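Local coordinates for putative phenazine biosynthesis PhzC/PhzF protein (Clostridium difficile, PDB 4DUN), which belongs to the PhzF family and is probably an isomerase, although its substrate and reaction are not established, at residues Y7-F12 and L77-V82; Q181-F187 and W214-K220; Q130-I134 and Q166-D172; P121-L126 and D140-S144. All coordinates share one frame; numbering follows the deposited sequence. Where two conformers were deposited one is given.

Contact 1. Residues Y7-F12 and L77-V82; sequences YIVDSF and LAAAYV
Ser11 OG sits 3.3 Å from Ala78 CB and hydrogen-bonds back to the carbonyl of His74, one turn earlier in helix 73-87, so the small hydroxyl is satisfied by the helix that it packs against. The small methyl of Ala78 suits this close approach, where the axes of strand 7-11 and helix 77-82 come to 8.2 Å. Next along the strand, Val9 spreads its two branches over the helix: CG1 rests on Ala78 CB and on Tyr81 CD2, while CG2 meets Val82 CG2 at 3.7 Å. This is a helix enclosed by a beta barrel, as in the PhzF and diaminopimelate epimerase fold, with strands 20-27, 111-117 and 244-259 also touching the helix. Val82 CG1, anti to its N (chi1 168°), reaches over a face of the Tyr7 ring, 3.8 Å from the centroid; the Tyr7 hydroxyl bonds Glu5. At the other end, Leu77 CD1 lies over a face of Phe12, 3.9 Å from its centroid and 17° off the ring normal.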
loop_
_atom_site.group_PDB
_atom_site.type_symbol
_atom_site.label_atom_id
_atom_site.label_comp_id
_atom_site.label_asym_id
_atom_site.label_seq_id
_atom_site.Cartn_x
_atom_site.Cartn_y
_atom_site.Cartn_z
ATOM N N TYR A 7 11.581 -9.295 4.085
ATOM C CA TYR A 7 11.006 -10.194 3.100
ATOM C C TYR A 7 9.577 -9.829 2.809
ATOM O O TYR A 7 8.835 -9.473 3.730
ATOM C CB TYR A 7 11.015 -11.656 3.646
ATOM C CG TYR A 7 12.362 -12.148 4.123
ATOM C CD1 TYR A 7 12.806 -11.883 5.418
ATOM C CD2 TYR A 7 13.183 -12.907 3.294
ATOM C CE1 TYR A 7 14.061 -12.317 5.858
ATOM C CE2 TYR A 7 14.427 -13.363 3.731
ATOM C CZ TYR A 7 14.860 -13.069 5.012
ATOM O OH TYR A 7 16.088 -13.525 5.432
ATOM N N ILE A 8 9.167 -9.965 1.548
ATOM C CA ILE A 8 7.766 -9.831 1.140
ATOM C C ILE A 8 7.337 -11.221 0.712
ATOM O O ILE A 8 7.940 -11.791 -0.195
ATOM C CB ILE A 8 7.484 -8.781 0.042
ATOM C CG1 ILE A 8 7.902 -7.367 0.497
ATOM C CG2 ILE A 8 5.980 -8.842 -0.337
ATOM C CD1 ILE A 8 7.897 -6.308 -0.646
ATOM N N VAL A 9 6.331 -11.775 1.390
ATOM C CA VAL A 9 5.880 -13.154 1.186
ATOM C C VAL A 9 4.387 -13.189 0.937
ATOM O O VAL A 9 3.634 -12.529 1.662
ATOM C CB VAL A 9 6.239 -13.994 2.463
ATOM C CG1 VAL A 9 5.675 -15.423 2.408
ATOM C CG2 VAL A 9 7.749 -14.009 2.720
ATOM N N ASP A 10 3.957 -14.031 -0.023
ATOM C CA ASP A 10 2.534 -14.281 -0.307
ATOM C C ASP A 10 2.097 -15.549 0.429
ATOM O O ASP A 10 2.620 -16.625 0.138
ATOM C CB ASP A 10 2.306 -14.422 -1.834
ATOM C CG ASP A 10 2.640 -13.151 -2.609
ATOM O OD1 ASP A 10 2.731 -12.067 -1.970
ATOM O OD2 ASP A 10 2.856 -13.245 -3.831
ATOM N N SER A 11 1.148 -15.420 1.371
ATOM C CA SER A 11 0.648 -16.551 2.169
ATOM C C SER A 11 -0.547 -17.194 1.509
ATOM O O SER A 11 -1.356 -16.486 0.910
ATOM C CB SER A 11 0.278 -16.099 3.575
ATOM O OG SER A 11 1.433 -15.595 4.221
ATOM N N PHE A 12 -0.678 -18.535 1.640
ATOM C CA PHE A 12 -1.755 -19.338 0.999
ATOM C C PHE A 12 -1.699 -19.130 -0.541
ATOM O O PHE A 12 -2.735 -18.984 -1.201
ATOM C CB PHE A 12 -3.160 -18.975 1.556
ATOM C CG PHE A 12 -3.343 -19.270 3.023
ATOM C CD1 PHE A 12 -3.265 -18.248 3.972
ATOM C CD2 PHE A 12 -3.613 -20.566 3.460
ATOM C CE1 PHE A 12 -3.437 -18.523 5.339
ATOM C CE2 PHE A 12 -3.808 -20.836 4.823
ATOM C CZ PHE A 12 -3.709 -19.819 5.753
ATOM N N LEU A 77 1.753 -17.289 9.057
ATOM C CA LEU A 77 2.202 -18.308 8.093
ATOM C C LEU A 77 3.428 -17.749 7.329
ATOM O O LEU A 77 4.452 -18.437 7.215
ATOM C CB LEU A 77 1.046 -18.671 7.135
ATOM C CG LEU A 77 1.259 -19.887 6.215
ATOM C CD1 LEU A 77 -0.076 -20.517 5.830
ATOM C CD2 LEU A 77 1.976 -19.483 4.919
ATOM N N ALA A 78 3.340 -16.478 6.843
ATOM C CA ALA A 78 4.464 -15.833 6.142
ATOM C C ALA A 78 5.728 -15.794 7.033
ATOM O O ALA A 78 6.822 -16.084 6.544
ATOM C CB ALA A 78 4.088 -14.420 5.703
ATOM N N ALA A 79 5.579 -15.415 8.315
ATOM C CA ALA A 79 6.713 -15.365 9.256
ATOM C C ALA A 79 7.346 -16.779 9.434
ATOM O O ALA A 79 8.563 -16.892 9.440
ATOM C CB ALA A 79 6.262 -14.815 10.602
ATOM N N ALA A 80 6.521 -17.835 9.554
ATOM C CA ALA A 80 7.012 -19.209 9.701
ATOM C C ALA A 80 7.773 -19.620 8.442
ATOM O O ALA A 80 8.826 -20.240 8.547
ATOM C CB ALA A 80 5.857 -20.172 9.966
ATOM N N TYR A 81 7.260 -19.241 7.251
ATOM C CA TYR A 81 7.928 -19.516 5.972
ATOM C C TYR A 81 9.332 -18.887 5.985
ATOM O O TYR A 81 10.325 -19.547 5.668
ATOM C CB TYR A 81 7.077 -18.981 4.792
ATOM C CG TYR A 81 7.838 -18.932 3.475
ATOM C CD1 TYR A 81 7.823 -20.012 2.599
ATOM C CD2 TYR A 81 8.609 -17.819 3.129
ATOM C CE1 TYR A 81 8.528 -19.976 1.394
ATOM C CE2 TYR A 81 9.354 -17.793 1.950
ATOM C CZ TYR A 81 9.297 -18.867 1.078
ATOM O OH TYR A 81 10.013 -18.831 -0.096
ATOM N N VAL A 82 9.427 -17.630 6.440
ATOM C CA VAL A 82 10.710 -16.940 6.505
ATOM C C VAL A 82 11.675 -17.663 7.472
ATOM O O VAL A 82 12.831 -17.881 7.100
ATOM C CB VAL A 82 10.529 -15.444 6.868
ATOM C CG1 VAL A 82 11.872 -14.788 7.218
ATOM C CG2 VAL A 82 9.853 -14.694 5.721
#

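Contact 2. Residues Q181-F187 and W214-K220; sequences QGSNTDF and WSEKLGK
Phe187 and Trp214 join the start of strand 187-193 to helix 207-218, the helix that runs through the second half of the PhzF fold as helix 73-87 does through the first. The aromatic contact is an offset stack: the Phe187 ring and the five-membered ring of Trp214 have centroids 4.2 Å apart and planes at 13°. Phe187 CG, set between backbone N and carbonyl carbon (chi1 63°), lays the ring along the indole. Separately, Phe187 CB makes a CH-pi contact 3.5 Å from the centroid of the five-membered ring. Trp214 NE1 bonds Thr179 OG1, which helps fix the indole's rotation.

Van der Waals packing continues at the helix end. Leu218 divides its branches, CD1 against Asp186 CB and the methyl CD2 against the amide end of Gln181, while Gln181 CG meets Trp214 CZ3 at 3.5 Å. Gln181 suits this exposed rim, its methylene against the indole and its amide beside Leu218.

The charged contact follows Gly219, the first residue past the helix, whose positive phi glycine accepts easily. Lys220 NZ donates to Asp186 OD1 at 2.6 Å on its syn side; OD2 accepts from Val224 N and from a water, 2.7 Å away, that also accepts from NZ.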
loop_
_atom_site.group_PDB
_atom_site.type_symbol
_atom_site.label_atom_id
_atom_site.label_comp_id
_atom_site.label_asym_id
_atom_site.label_seq_id
_atom_site.Cartn_x
_atom_site.Cartn_y
_atom_site.Cartn_z
ATOM N N GLN A 181 -20.599 -24.369 -2.408
ATOM C CA GLN A 181 -19.788 -25.525 -2.817
ATOM C C GLN A 181 -18.882 -25.098 -3.980
ATOM O O GLN A 181 -19.285 -24.251 -4.782
ATOM C CB GLN A 181 -20.680 -26.690 -3.259
ATOM C CG GLN A 181 -21.028 -27.648 -2.151
ATOM C CD GLN A 181 -21.761 -28.844 -2.692
ATOM O OE1 GLN A 181 -21.159 -29.784 -3.224
ATOM N NE2 GLN A 181 -23.072 -28.828 -2.565
ATOM N N GLY A 182 -17.688 -25.671 -4.079
ATOM C CA GLY A 182 -16.773 -25.303 -5.161
ATOM C C GLY A 182 -16.896 -26.145 -6.418
ATOM O O GLY A 182 -17.387 -27.281 -6.374
ATOM N N SER A 183 -16.412 -25.591 -7.551
ATOM C CA SER A 183 -16.370 -26.271 -8.850
ATOM C C SER A 183 -15.152 -27.197 -8.917
ATOM O O SER A 183 -15.270 -28.328 -9.368
ATOM C CB SER A 183 -16.304 -25.247 -9.982
ATOM O OG SER A 183 -15.125 -24.461 -9.875
ATOM N N ASN A 184 -13.979 -26.680 -8.500
ATOM C CA ASN A 184 -12.675 -27.342 -8.517
ATOM C C ASN A 184 -12.225 -27.699 -7.086
ATOM O O ASN A 184 -11.256 -28.427 -6.903
ATOM C CB ASN A 184 -11.652 -26.390 -9.185
ATOM C CG ASN A 184 -10.311 -27.010 -9.477
ATOM O OD1 ASN A 184 -10.167 -27.853 -10.369
ATOM N ND2 ASN A 184 -9.296 -26.605 -8.721
ATOM N N THR A 185 -12.936 -27.193 -6.082
ATOM C CA THR A 185 -12.627 -27.413 -4.661
ATOM C C THR A 185 -13.874 -27.880 -3.924
ATOM O O THR A 185 -14.963 -27.843 -4.498
ATOM C CB THR A 185 -12.081 -26.104 -4.039
ATOM O OG1 THR A 185 -13.076 -25.079 -4.128
ATOM C CG2 THR A 185 -10.767 -25.635 -4.680
ATOM N N ASP A 186 -13.735 -28.311 -2.659
ATOM C CA ASP A 186 -14.895 -28.748 -1.878
ATOM C C ASP A 186 -15.838 -27.593 -1.611
ATOM O O ASP A 186 -17.056 -27.751 -1.751
ATOM C CB ASP A 186 -14.463 -29.411 -0.560
ATOM C CG ASP A 186 -13.766 -30.709 -0.824
ATOM O OD1 ASP A 186 -14.459 -31.694 -1.159
ATOM O OD2 ASP A 186 -12.523 -30.727 -0.775
ATOM N N PHE A 187 -15.280 -26.426 -1.219
ATOM C CA PHE A 187 -16.073 -25.242 -0.954
ATOM C C PHE A 187 -15.270 -24.008 -1.240
ATOM O O PHE A 187 -14.041 -24.073 -1.364
ATOM C CB PHE A 187 -16.647 -25.221 0.478
ATOM C CG PHE A 187 -15.658 -25.176 1.619
ATOM C CD1 PHE A 187 -15.194 -26.347 2.203
ATOM C CD2 PHE A 187 -15.242 -23.955 2.151
ATOM C CE1 PHE A 187 -14.353 -26.306 3.315
ATOM C CE2 PHE A 187 -14.402 -23.908 3.263
ATOM C CZ PHE A 187 -13.950 -25.087 3.831
ATOM N N TRP A 214 -18.974 -27.268 6.377
ATOM C CA TRP A 214 -18.895 -28.032 5.134
ATOM C C TRP A 214 -18.552 -29.497 5.389
ATOM O O TRP A 214 -18.996 -30.359 4.620
ATOM C CB TRP A 214 -17.929 -27.374 4.146
ATOM C CG TRP A 214 -18.496 -26.122 3.535
ATOM C CD1 TRP A 214 -18.114 -24.835 3.787
ATOM C CD2 TRP A 214 -19.590 -26.043 2.607
ATOM N NE1 TRP A 214 -18.855 -23.964 3.021
ATOM C CE2 TRP A 214 -19.795 -24.675 2.319
ATOM C CE3 TRP A 214 -20.416 -26.999 1.989
ATOM C CZ2 TRP A 214 -20.789 -24.238 1.442
ATOM C CZ3 TRP A 214 -21.409 -26.561 1.128
ATOM C CH2 TRP A 214 -21.569 -25.199 0.835
ATOM N N SER A 215 -17.815 -29.793 6.486
ATOM C CA SER A 215 -17.536 -31.183 6.857
ATOM C C SER A 215 -18.847 -31.970 7.052
ATOM O O SER A 215 -18.943 -33.093 6.565
ATOM C CB SER A 215 -16.715 -31.256 8.139
ATOM O OG SER A 215 -16.542 -32.609 8.527
ATOM N N GLU A 216 -19.834 -31.369 7.742
ATOM C CA GLU A 216 -21.133 -31.976 8.007
ATOM C C GLU A 216 -21.955 -32.111 6.708
ATOM O O GLU A 216 -22.538 -33.169 6.459
ATOM C CB GLU A 216 -21.897 -31.152 9.068
ATOM C CG GLU A 216 -23.263 -31.705 9.466
ATOM C CD GLU A 216 -23.318 -33.153 9.922
ATOM O OE1 GLU A 216 -24.209 -33.887 9.437
ATOM O OE2 GLU A 216 -22.473 -33.557 10.756
ATOM N N LYS A 217 -21.988 -31.047 5.889
ATOM C CA LYS A 217 -22.739 -31.010 4.629
ATOM C C LYS A 217 -22.211 -31.986 3.575
ATOM O O LYS A 217 -23.008 -32.590 2.858
ATOM C CB LYS A 217 -22.728 -29.578 4.036
ATOM C CG LYS A 217 -23.619 -28.579 4.783
ATOM C CD LYS A 217 -25.124 -28.797 4.500
ATOM C CE LYS A 217 -26.012 -28.114 5.516
ATOM N NZ LYS A 217 -27.456 -28.344 5.237
ATOM N N LEU A 218 -20.883 -32.132 3.481
ATOM C CA LEU A 218 -20.229 -32.945 2.451
ATOM C C LEU A 218 -19.823 -34.344 2.939
ATOM O O LEU A 218 -19.496 -35.191 2.113
ATOM C CB LEU A 218 -18.992 -32.196 1.887
ATOM C CG LEU A 218 -19.241 -30.783 1.286
ATOM C CD1 LEU A 218 -17.946 -30.134 0.857
ATOM C CD2 LEU A 218 -20.208 -30.835 0.078
ATOM N N GLY A 219 -19.849 -34.568 4.250
ATOM C CA GLY A 219 -19.454 -35.831 4.873
ATOM C C GLY A 219 -17.979 -36.136 4.691
ATOM O O GLY A 219 -17.615 -37.285 4.432
ATOM N N LYS A 220 -17.118 -35.107 4.816
ATOM C CA LYS A 220 -15.669 -35.240 4.624
ATOM C C LYS A 220 -14.871 -34.636 5.783
ATOM O O LYS A 220 -15.215 -33.555 6.269
ATOM C CB LYS A 220 -15.238 -34.541 3.323
ATOM C CG LYS A 220 -15.746 -35.192 2.047
ATOM C CD LYS A 220 -15.353 -34.375 0.807
ATOM C CE LYS A 220 -13.991 -34.747 0.276
ATOM N NZ LYS A 220 -13.782 -34.242 -1.102
HETATM O O HOH W 1 -10.866 -32.863 -1.169
#

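Contact 3. Residues Q130-I134 and Q166-D172; sequences QANLI and QLRKLTD
Leu133 meets Leu170 where helix 128-133 packs on the end of helix 164-167 and the type I turn Leu167-Leu170, two short helical pieces of the second half of the PhzF fold. The two leucine side chains run antiparallel alongside each other, and Leu133 CD1 comes to 3.9 Å from Leu170 CD2. Gln130 CG touches the same methyl, Leu170 CD2, at 3.9 Å. Leu133 is central to the contact: its CD1 also rests on Lys169 CB at 3.8 Å and its CD2 on Lys169 CD, so the lysine lends methylenes where the contact nears solvent, while Gln166 lays its amide along CD2. On the inner side, Ile134 CG2 touches Leu170 CD1 at 3.8 Å, and Leu167 CD2 packs on the Leu133 carbonyl oxygen; branched apolar residues suit this side, which strands 147-150 and 176-181 back through Leu147, Leu149 and Ile176.

A second shell holds these groups in place. Leu170 N to Leu167 O closes the turn, just after a bond from Lys169 N to Gln166 O, and Leu170 is itself the centre of an inverse gamma turn. Gln166 bends at chi2 (-73°), bringing OE1 back to Lys169 NZ, which donates to it at 3.1 Å, almost in line with the carbonyl bond. Gln130 OE1 accepts from Ser127 N. Its NE2 donates at 3.3 Å to a water that in turn donates to Asp172 OD2 at 2.8 Å.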
loop_
_atom_site.group_PDB
_atom_site.type_symbol
_atom_site.label_atom_id
_atom_site.label_comp_id
_atom_site.label_asym_id
_atom_site.label_seq_id
_atom_site.Cartn_x
_atom_site.Cartn_y
_atom_site.Cartn_z
ATOM N N GLN A 130 -31.822 -6.206 8.349
ATOM C CA GLN A 130 -30.540 -6.885 8.129
ATOM C C GLN A 130 -30.521 -7.569 6.773
ATOM O O GLN A 130 -29.501 -7.521 6.094
ATOM C CB GLN A 130 -30.245 -7.904 9.241
ATOM C CG GLN A 130 -29.749 -7.273 10.539
ATOM C CD GLN A 130 -29.735 -8.236 11.693
ATOM O OE1 GLN A 130 -30.532 -9.184 11.767
ATOM N NE2 GLN A 130 -28.836 -7.996 12.639
ATOM N N ALA A 131 -31.661 -8.169 6.354
ATOM C CA ALA A 131 -31.798 -8.845 5.052
ATOM C C ALA A 131 -31.608 -7.870 3.885
ATOM O O ALA A 131 -31.206 -8.291 2.798
ATOM C CB ALA A 131 -33.158 -9.521 4.948
ATOM N N ASN A 132 -31.925 -6.578 4.102
ATOM C CA ASN A 132 -31.747 -5.534 3.100
ATOM C C ASN A 132 -30.299 -5.002 3.099
ATOM O O ASN A 132 -29.903 -4.355 2.136
ATOM C CB ASN A 132 -32.753 -4.398 3.316
ATOM C CG ASN A 132 -34.175 -4.739 2.892
ATOM O OD1 ASN A 132 -34.434 -5.720 2.175
ATOM N ND2 ASN A 132 -35.135 -3.914 3.305
ATOM N N LEU A 133 -29.507 -5.274 4.157
ATOM C CA LEU A 133 -28.123 -4.785 4.217
ATOM C C LEU A 133 -27.101 -5.758 3.604
ATOM O O LEU A 133 -26.001 -5.327 3.252
ATOM C CB LEU A 133 -27.701 -4.480 5.666
ATOM C CG LEU A 133 -28.509 -3.403 6.418
ATOM C CD1 LEU A 133 -28.208 -3.453 7.902
ATOM C CD2 LEU A 133 -28.297 -2.009 5.827
ATOM N N ILE A 134 -27.448 -7.055 3.493
ATOM C CA ILE A 134 -26.511 -8.085 3.011
ATOM C C ILE A 134 -26.271 -8.063 1.486
ATOM O O ILE A 134 -25.266 -8.622 1.035
ATOM C CB ILE A 134 -26.887 -9.508 3.496
ATOM C CG1 ILE A 134 -28.322 -9.911 3.069
ATOM C CG2 ILE A 134 -26.653 -9.635 5.023
ATOM C CD1 ILE A 134 -28.629 -11.381 3.285
ATOM N N GLN A 166 -23.334 -0.321 3.297
ATOM C CA GLN A 166 -24.440 -1.142 3.784
ATOM C C GLN A 166 -23.937 -2.222 4.760
ATOM O O GLN A 166 -24.533 -2.401 5.822
ATOM C CB GLN A 166 -25.212 -1.780 2.612
ATOM C CG GLN A 166 -25.996 -0.780 1.751
ATOM C CD GLN A 166 -27.223 -0.248 2.449
ATOM O OE1 GLN A 166 -27.143 0.632 3.313
ATOM N NE2 GLN A 166 -28.388 -0.758 2.076
ATOM N N LEU A 167 -22.823 -2.905 4.420
ATOM C CA LEU A 167 -22.242 -3.957 5.257
ATOM C C LEU A 167 -21.746 -3.410 6.612
ATOM O O LEU A 167 -21.858 -4.110 7.618
ATOM C CB LEU A 167 -21.117 -4.701 4.513
ATOM C CG LEU A 167 -21.526 -5.494 3.244
ATOM C CD1 LEU A 167 -20.305 -6.139 2.600
ATOM C CD2 LEU A 167 -22.607 -6.545 3.545
ATOM N N ARG A 168 -21.278 -2.146 6.660
ATOM C CA ARG A 168 -20.842 -1.522 7.915
ATOM C C ARG A 168 -21.994 -1.396 8.932
ATOM O O ARG A 168 -21.736 -1.296 10.132
ATOM C CB ARG A 168 -20.244 -0.138 7.651
ATOM C CG ARG A 168 -18.768 -0.180 7.355
ATOM C CD ARG A 168 -18.122 1.196 7.379
ATOM N NE ARG A 168 -18.568 2.057 6.283
ATOM C CZ ARG A 168 -18.061 2.054 5.052
ATOM N NH1 ARG A 168 -17.104 1.195 4.722
ATOM N NH2 ARG A 168 -18.509 2.908 4.141
ATOM N N LYS A 169 -23.253 -1.403 8.450
ATOM C CA LYS A 169 -24.448 -1.285 9.289
ATOM C C LYS A 169 -24.788 -2.616 9.993
ATOM O O LYS A 169 -25.609 -2.609 10.914
ATOM C CB LYS A 169 -25.648 -0.763 8.474
ATOM C CG LYS A 169 -25.493 0.691 8.031
ATOM C CD LYS A 169 -26.625 1.135 7.113
ATOM C CE LYS A 169 -26.318 2.449 6.442
ATOM N NZ LYS A 169 -27.398 2.844 5.498
ATOM N N LEU A 170 -24.129 -3.738 9.600
ATOM C CA LEU A 170 -24.294 -5.053 10.232
ATOM C C LEU A 170 -23.264 -5.174 11.376
ATOM O O LEU A 170 -22.324 -5.983 11.306
ATOM C CB LEU A 170 -24.129 -6.196 9.197
ATOM C CG LEU A 170 -25.132 -6.242 8.044
ATOM C CD1 LEU A 170 -24.555 -6.995 6.875
ATOM C CD2 LEU A 170 -26.462 -6.862 8.475
ATOM N N THR A 171 -23.452 -4.339 12.422
ATOM C CA THR A 171 -22.571 -4.170 13.586
ATOM C C THR A 171 -22.453 -5.399 14.507
ATOM O O THR A 171 -21.535 -5.441 15.328
ATOM C CB THR A 171 -23.027 -2.959 14.422
ATOM O OG1 THR A 171 -24.418 -3.085 14.742
ATOM C CG2 THR A 171 -22.761 -1.626 13.717
ATOM N N ASP A 172 -23.344 -6.392 14.371
ATOM C CA ASP A 172 -23.309 -7.603 15.199
ATOM C C ASP A 172 -22.143 -8.547 14.842
ATOM O O ASP A 172 -21.846 -9.437 15.634
ATOM C CB ASP A 172 -24.636 -8.373 15.081
ATOM C CG ASP A 172 -25.581 -8.251 16.258
ATOM O OD1 ASP A 172 -25.359 -7.357 17.115
ATOM O OD2 ASP A 172 -26.559 -9.033 16.314
HETATM O O HOH W 2 -28.559 -10.423 14.838
#

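Contact 4. Residues P121-L126 and D140-S144; sequences PIEIEL and DVYSS
Glu123 turns its CG anti to the backbone N (chi1 -170°) and runs out extended beside Tyr142, whose CG, anti to its carbonyl carbon, swings the ring toward Glu123. Glu123 CB thereby lies over a face of the tyrosine ring, 4.1 Å from the centroid. The long chain then carries OE2 to 2.9 Å from Asp140 OD1, with the two carboxylate planes 75° apart. Neither oxygen can donate as a carboxylate, and so close an approach would probably raise the proton affinity of one acid. A water accepts from Val141 N at 2.9 Å and lies near both Glu123 OE2 and Ile124 O. Pro121, without an N-H to offer, packs its CB on Tyr142 CB.

Beside Ser143, the branched side chains of Ile124, Val141 and Leu126 pack together: Ile124 CG1 reaches Val141 CG1 at 3.8 Å and its CG2 lies against Ser143 CB, while Leu126 lies across Val141. Ser143 is small enough to fit beside Ile124, and its OG bonds Trp173 NE1.

The backbones are joined by Ile122 N to Ser143 O (3.1 Å), Ser143 N to Ile122 O (2.7 Å, bent to 140°) and Ile124 N to Val141 O (3.0 Å). Ile122 with Ser143 is a hydrogen-bonded pair and Glu123 with Tyr142 a non-hydrogen-bonded one, a short antiparallel pairing of strands 122-123 and 140-143 whose connection holds helix 128-133, in the second half of the PhzF fold.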
loop_
_atom_site.group_PDB
_atom_site.type_symbol
_atom_site.label_atom_id
_atom_site.label_comp_id
_atom_site.label_asym_id
_atom_site.label_seq_id
_atom_site.Cartn_x
_atom_site.Cartn_y
_atom_site.Cartn_z
ATOM N N PRO A 121 -20.905 -22.860 13.397
ATOM C CA PRO A 121 -21.760 -21.678 13.555
ATOM C C PRO A 121 -23.207 -22.090 13.740
ATOM O O PRO A 121 -23.553 -23.241 13.460
ATOM C CB PRO A 121 -21.562 -20.916 12.243
ATOM C CG PRO A 121 -21.299 -21.999 11.221
ATOM C CD PRO A 121 -20.510 -23.054 11.973
ATOM N N ILE A 122 -24.035 -21.153 14.197
ATOM C CA ILE A 122 -25.444 -21.401 14.469
ATOM C C ILE A 122 -26.297 -20.717 13.409
ATOM O O ILE A 122 -26.079 -19.528 13.119
ATOM C CB ILE A 122 -25.817 -20.922 15.906
ATOM C CG1 ILE A 122 -25.125 -21.816 16.977
ATOM C CG2 ILE A 122 -27.361 -20.886 16.100
ATOM C CD1 ILE A 122 -25.423 -21.454 18.412
ATOM N N GLU A 123 -27.307 -21.450 12.881
ATOM C CA GLU A 123 -28.258 -20.915 11.907
ATOM C C GLU A 123 -29.114 -19.826 12.545
ATOM O O GLU A 123 -29.619 -20.014 13.647
ATOM C CB GLU A 123 -29.152 -22.033 11.342
ATOM C CG GLU A 123 -30.002 -21.616 10.151
ATOM C CD GLU A 123 -30.754 -22.733 9.456
ATOM O OE1 GLU A 123 -30.909 -23.827 10.050
ATOM O OE2 GLU A 123 -31.217 -22.500 8.318
ATOM N N ILE A 124 -29.268 -18.684 11.862
ATOM C CA ILE A 124 -30.091 -17.590 12.391
ATOM C C ILE A 124 -31.060 -17.104 11.308
ATOM O O ILE A 124 -30.928 -17.467 10.136
ATOM C CB ILE A 124 -29.253 -16.400 12.956
ATOM C CG1 ILE A 124 -28.343 -15.753 11.860
ATOM C CG2 ILE A 124 -28.467 -16.794 14.222
ATOM C CD1 ILE A 124 -27.861 -14.305 12.134
ATOM N N GLU A 125 -32.003 -16.264 11.713
ATOM C CA GLU A 125 -32.943 -15.588 10.837
ATOM C C GLU A 125 -32.638 -14.108 10.920
ATOM O O GLU A 125 -32.651 -13.547 12.016
ATOM C CB GLU A 125 -34.395 -15.879 11.244
ATOM C CG GLU A 125 -34.926 -17.205 10.736
ATOM C CD GLU A 125 -36.173 -17.716 11.432
ATOM O OE1 GLU A 125 -36.460 -18.928 11.293
ATOM O OE2 GLU A 125 -36.849 -16.922 12.130
ATOM N N LEU A 126 -32.316 -13.481 9.786
ATOM C CA LEU A 126 -32.055 -12.042 9.772
ATOM C C LEU A 126 -33.359 -11.276 9.836
ATOM O O LEU A 126 -34.350 -11.706 9.242
ATOM C CB LEU A 126 -31.293 -11.614 8.507
ATOM C CG LEU A 126 -29.890 -12.163 8.304
ATOM C CD1 LEU A 126 -29.361 -11.743 6.968
ATOM C CD2 LEU A 126 -28.930 -11.691 9.396
ATOM N N ASP A 140 -29.199 -19.871 3.114
ATOM C CA ASP A 140 -29.189 -19.960 4.579
ATOM C C ASP A 140 -28.255 -18.898 5.164
ATOM O O ASP A 140 -27.369 -18.383 4.472
ATOM C CB ASP A 140 -28.733 -21.369 5.033
ATOM C CG ASP A 140 -29.737 -22.486 4.785
ATOM O OD1 ASP A 140 -30.798 -22.492 5.451
ATOM O OD2 ASP A 140 -29.447 -23.373 3.949
ATOM N N VAL A 141 -28.452 -18.579 6.447
ATOM C CA VAL A 141 -27.647 -17.592 7.179
ATOM C C VAL A 141 -27.156 -18.245 8.479
ATOM O O VAL A 141 -27.966 -18.812 9.212
ATOM C CB VAL A 141 -28.438 -16.275 7.457
ATOM C CG1 VAL A 141 -27.580 -15.273 8.218
ATOM C CG2 VAL A 141 -28.959 -15.644 6.165
ATOM N N TYR A 142 -25.837 -18.177 8.751
ATOM C CA TYR A 142 -25.224 -18.729 9.967
ATOM C C TYR A 142 -24.467 -17.628 10.698
ATOM O O TYR A 142 -24.092 -16.608 10.099
ATOM C CB TYR A 142 -24.313 -19.932 9.663
ATOM C CG TYR A 142 -25.099 -21.171 9.307
ATOM C CD1 TYR A 142 -25.656 -21.331 8.035
ATOM C CD2 TYR A 142 -25.293 -22.189 10.238
ATOM C CE1 TYR A 142 -26.424 -22.451 7.718
ATOM C CE2 TYR A 142 -26.037 -23.325 9.923
ATOM C CZ TYR A 142 -26.603 -23.449 8.663
ATOM O OH TYR A 142 -27.330 -24.573 8.348
ATOM N N SER A 143 -24.284 -17.807 12.007
ATOM C CA SER A 143 -23.689 -16.759 12.818
ATOM C C SER A 143 -22.605 -17.266 13.731
ATOM O O SER A 143 -22.731 -18.334 14.331
ATOM C CB SER A 143 -24.782 -16.081 13.649
ATOM O OG SER A 143 -24.306 -15.038 14.487
ATOM N N SER A 144 -21.524 -16.478 13.847
ATOM C CA SER A 144 -20.370 -16.694 14.736
ATOM C C SER A 144 -19.725 -15.319 14.940
ATOM O O SER A 144 -20.462 -14.336 15.021
ATOM C CB SER A 144 -19.406 -17.724 14.148
ATOM O OG SER A 144 -18.316 -18.002 15.019
HETATM O O HOH W 3 -30.892 -19.347 7.743
#

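Contact 1 belongs to the first half of the fold and contacts 2, 3 and 4 to the second. The side chain of Ala78 in contact 1 is about 8 Å from that of Glu47, the predicted active-site residue, and the side chain of Phe12 is about 5 Å from a bound sulfate, probably from the crystallisation liquor; the other three contacts lie away from this site. Contacts 3 and 4 have centres 14 Å apart and touch, Leu126 CD1 meeting Ile134 CD1 at 3.8 Å; Trp173 packs on Gln130 of the one and on Ile124 and Leu126 of the other. Contacts 2 and 4 approach to about 5 Å between nearest atoms without touching. By nearest atoms, contact 1 stays about 11 Å from contact 2 and about 17 Å from contact 4.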